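Local coordinates for enoyl-CoA hydratase/isomerase family protein (Ruegeria pomeroyi, PDB 3L3S) that belongs to the crotonase superfamily, assembles as a dimer of trimers, and probably acts as a hydro-lyase or isomerase on acyl-CoA thioesters in fatty acid metabolism, at the interface of chains A and B. Numbering follows the deposited sequence. Chains: chain A/B, Enoyl-CoA hydratase/isomerase family protein.

Contact 1: the interface of chains A and B. Residues chain A 212, 216, 238-239, 242; chain B 146-147, 149.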
# COMPACT_ATOMS: atom_id res chain seq x y z
N PRO A 212 12.14 12.89 -21.16
CA PRO A 212 11.31 11.73 -20.81
C PRO A 212 11.28 11.40 -19.31
O PRO A 212 10.39 10.71 -18.85
CB PRO A 212 11.93 10.60 -21.63
CG PRO A 212 13.36 10.98 -21.72
CD PRO A 212 13.26 12.45 -22.02
N GLY A 216 7.71 11.34 -17.47
CA GLY A 216 7.42 10.03 -16.91
C GLY A 216 7.05 10.09 -15.44
O GLY A 216 6.14 9.37 -15.00
N VAL A 238 2.24 8.66 -23.55
CA VAL A 238 3.45 9.21 -22.91
C VAL A 238 4.62 8.26 -23.19
O VAL A 238 5.74 8.72 -23.42
CB VAL A 238 3.26 9.38 -21.36
CG1 VAL A 238 4.53 9.92 -20.70
CG2 VAL A 238 2.10 10.32 -21.06
N MSE A 239 4.34 6.96 -23.23
CA MSE A 239 5.35 5.93 -23.52
C MSE A 239 5.75 6.02 -25.00
O MSE A 239 6.88 5.71 -25.35
CB MSE A 239 4.81 4.55 -23.16
CG MSE A 239 5.74 3.37 -23.42
SE MSE A 239 7.25 3.25 -22.23
CE MSE A 239 7.66 1.37 -22.41
N HIS A 242 8.19 8.94 -25.32
CA HIS A 242 9.53 8.63 -24.80
C HIS A 242 10.43 8.12 -25.91
O HIS A 242 11.53 8.64 -26.10
CB HIS A 242 9.50 7.54 -23.71
CG HIS A 242 8.89 7.98 -22.42
ND1 HIS A 242 8.89 9.29 -21.99
CD2 HIS A 242 8.27 7.27 -21.45
CE1 HIS A 242 8.29 9.36 -20.81
NE2 HIS A 242 7.91 8.15 -20.46
N GLY B 146 15.17 7.05 -21.77
CA GLY B 146 13.72 6.98 -21.72
C GLY B 146 13.24 6.95 -20.27
O GLY B 146 13.85 7.56 -19.39
N PHE B 147 12.16 6.21 -20.04
CA PHE B 147 11.54 6.04 -18.73
C PHE B 147 10.54 4.93 -18.92
O PHE B 147 9.87 4.86 -19.96
CB PHE B 147 10.79 7.33 -18.30
CG PHE B 147 10.46 7.39 -16.82
CD1 PHE B 147 9.27 6.84 -16.32
CD2 PHE B 147 11.33 8.05 -15.92
CE1 PHE B 147 8.93 6.94 -14.95
CE2 PHE B 147 11.01 8.17 -14.54
CZ PHE B 147 9.80 7.61 -14.06
N THR B 149 7.39 4.14 -18.33
CA THR B 149 6.05 4.63 -18.00
C THR B 149 5.00 3.53 -17.94
O THR B 149 4.38 3.33 -16.88
CB THR B 149 5.66 5.82 -18.89
OG1 THR B 149 6.58 6.89 -18.64
CG2 THR B 149 4.28 6.34 -18.59

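Contact 2: the interface of chains A and B. Residues chain A 205, 208, 212-213, 217; chain B 142, 147, 169.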
# COMPACT_ATOMS: atom_id res chain seq x y z
N LEU A 205 21.05 11.08 -11.81
CA LEU A 205 19.70 11.45 -12.24
C LEU A 205 19.70 12.72 -13.09
O LEU A 205 18.87 12.87 -13.99
CB LEU A 205 18.79 11.66 -11.02
CG LEU A 205 17.72 10.62 -10.69
CD1 LEU A 205 17.23 10.84 -9.27
CD2 LEU A 205 16.59 10.69 -11.69
N ARG A 208 20.95 12.01 -16.91
CA ARG A 208 20.08 11.23 -17.80
C ARG A 208 19.27 12.16 -18.69
O ARG A 208 19.20 13.37 -18.42
CB ARG A 208 19.12 10.36 -16.98
CG ARG A 208 19.77 9.52 -15.89
CD ARG A 208 20.53 8.32 -16.42
NE ARG A 208 21.35 7.60 -15.43
CZ ARG A 208 20.91 6.99 -14.34
NH1 ARG A 208 19.62 6.97 -14.03
NH2 ARG A 208 21.77 6.35 -13.55
N PRO A 212 12.14 12.89 -21.16
CA PRO A 212 11.31 11.73 -20.81
C PRO A 212 11.28 11.40 -19.31
O PRO A 212 10.39 10.71 -18.85
CB PRO A 212 11.93 10.60 -21.63
CG PRO A 212 13.36 10.98 -21.72
CD PRO A 212 13.26 12.45 -22.02
N LEU A 213 12.23 11.96 -18.56
CA LEU A 213 12.33 11.75 -17.12
C LEU A 213 11.24 12.49 -16.36
O LEU A 213 10.60 11.92 -15.47
CB LEU A 213 13.70 12.20 -16.59
CG LEU A 213 14.02 12.12 -15.09
CD1 LEU A 213 14.06 10.67 -14.65
CD2 LEU A 213 15.34 12.79 -14.80
N LEU A 217 7.76 10.93 -14.68
CA LEU A 217 7.53 11.12 -13.24
C LEU A 217 6.20 11.84 -13.00
O LEU A 217 5.47 11.51 -12.06
CB LEU A 217 8.67 11.92 -12.61
CG LEU A 217 9.22 11.72 -11.19
CD1 LEU A 217 9.50 13.09 -10.59
CD2 LEU A 217 8.32 10.93 -10.26
N VAL B 142 15.80 5.00 -17.87
CA VAL B 142 16.65 6.18 -17.70
C VAL B 142 18.07 6.05 -18.27
O VAL B 142 18.64 7.03 -18.76
CB VAL B 142 16.72 6.60 -16.21
CG1 VAL B 142 15.42 7.26 -15.80
CG2 VAL B 142 17.01 5.39 -15.32
N PHE B 147 12.16 6.21 -20.04
CA PHE B 147 11.54 6.04 -18.73
C PHE B 147 10.54 4.93 -18.92
O PHE B 147 9.87 4.86 -19.96
CB PHE B 147 10.79 7.33 -18.30
CG PHE B 147 10.46 7.39 -16.82
CD1 PHE B 147 9.27 6.84 -16.32
CD2 PHE B 147 11.33 8.05 -15.92
CE1 PHE B 147 8.93 6.94 -14.95
CE2 PHE B 147 11.01 8.17 -14.54
CZ PHE B 147 9.80 7.61 -14.06
N LEU B 169 13.40 5.81 -11.30
CA LEU B 169 14.38 6.90 -11.35
C LEU B 169 15.85 6.47 -11.46
O LEU B 169 16.59 7.05 -12.26
CB LEU B 169 14.22 7.86 -10.16
CG LEU B 169 12.97 8.73 -10.01
CD1 LEU B 169 13.18 9.68 -8.85
CD2 LEU B 169 12.66 9.51 -11.27

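Contact 1: the interface of chains A and B
A:His242 reaches across to B:Thr149 and B:Phe147, and its side chain can be followed outward from CB. With CG anti to the carbonyl carbon (chi1 -70°), the imidazole runs alongside the B:Phe147 side chain, both pointing the same way. CG is 4.1 Å from the B:Phe147 carbonyl O, and CD2 3.2 Å. At the tip, NE2 shares a hydrogen bond of 2.6 Å with B:Thr149 OG1, 153° at the hydrogen, the hydroxyl lying at the ring edge and in its plane; the structure alone does not show which atom donates. CE1, across NE2 from CD2, lies 3.7 Å from B:Thr149 OG1. The imidazole is clamped flat: the backbone O of A:Val238, one helical turn earlier, sits 3.3 Å above the centre of one face, and B:Phe147 CB covers the other toward its rim. Beyond CB, the phenyl ring turns one face to A:Gly216, whose CA lies 4.0 Å from the ring centroid in a CH-pi contact. The same CB touches the backbone O of A:Pro212 at 3.4 Å, while the proline's CG packs on B:Gly146 CA. An alanine at B:Phe147 would keep the CB against the imidazole but would probably leave a gap beside A:Gly216 CA where the phenyl face now rests. The site lies where helices 210-223 and 228-243 of chain A, near the C-terminus, embrace the B segment leading into helix 150-156.

Contact 2: the interface of chains A and B
Chi1 of 178° sets CG of A:Leu213 anti to its own nitrogen and carries CD1 into chain B. On the opposite side, a chi1 of -74° puts B:Val142 CG1 anti to the carbonyl carbon and directs it at that leucine, leaving CG2 for A:Arg208. The A:Leu213 methyl is therefore caught between several apolar groups: B:Leu169 CD2 and B:Val142 CG1 each stand 3.8 Å from CD1, and B:Phe147 CE2 stands 3.9 Å away. A:Leu213 and B:Leu169 cross nearly at right angles, meeting through methyl groups. B:Leu169 CD2 also lies in plane at the edge of the B:Phe147 ring, a contact within chain B that braces the phenyl from its rim. The same CD2 meets A:Leu217 CG at 4.1 Å, and the backbone N of A:Leu217 sits above a phenyl face, offset toward the rim. Farther along, A:Leu205 CD2 leans on B:Leu169 CB at 4.0 Å.

A:Arg208 closes the apolar patch at one end. Its chain is bent, bringing CD to 3.3 Å from the backbone O of B:Val142 and laying the aliphatic stem against that residue. From there NH1 comes within 3.3 Å of B:Val142 CG2. The B:Leu169 backbone O lies in the guanidinium plane, at its edge, but 3.5 Å from NH1; this is a long polar approach that may offer some electrostatic attraction.

In the fold, chain A contributes the end of helix 191-206, the following turn and the first half of helix 210-223. These rest on the 3-10 turn 141-144 of chain B, the nearby phenylalanine and the end of helix 161-170.

Contact 1 and contact 2 are neighbouring patches of one interface, with their C-alpha centres about 8 Å apart. They share A:Pro212 and B:Phe147, and helix 210-223 of chain A runs through both. Helix 228-243 joins only in contact 1, whereas helix 191-206 and the turn after it join in contact 2. A polar and aromatic grip thus continues into an aliphatic one along the same surface of chain B. The absence of an exact two-fold fits neighbours within a trimer, and the deposited assembly holds three copies; this seam would then recur around each trimer in the dimer of trimers.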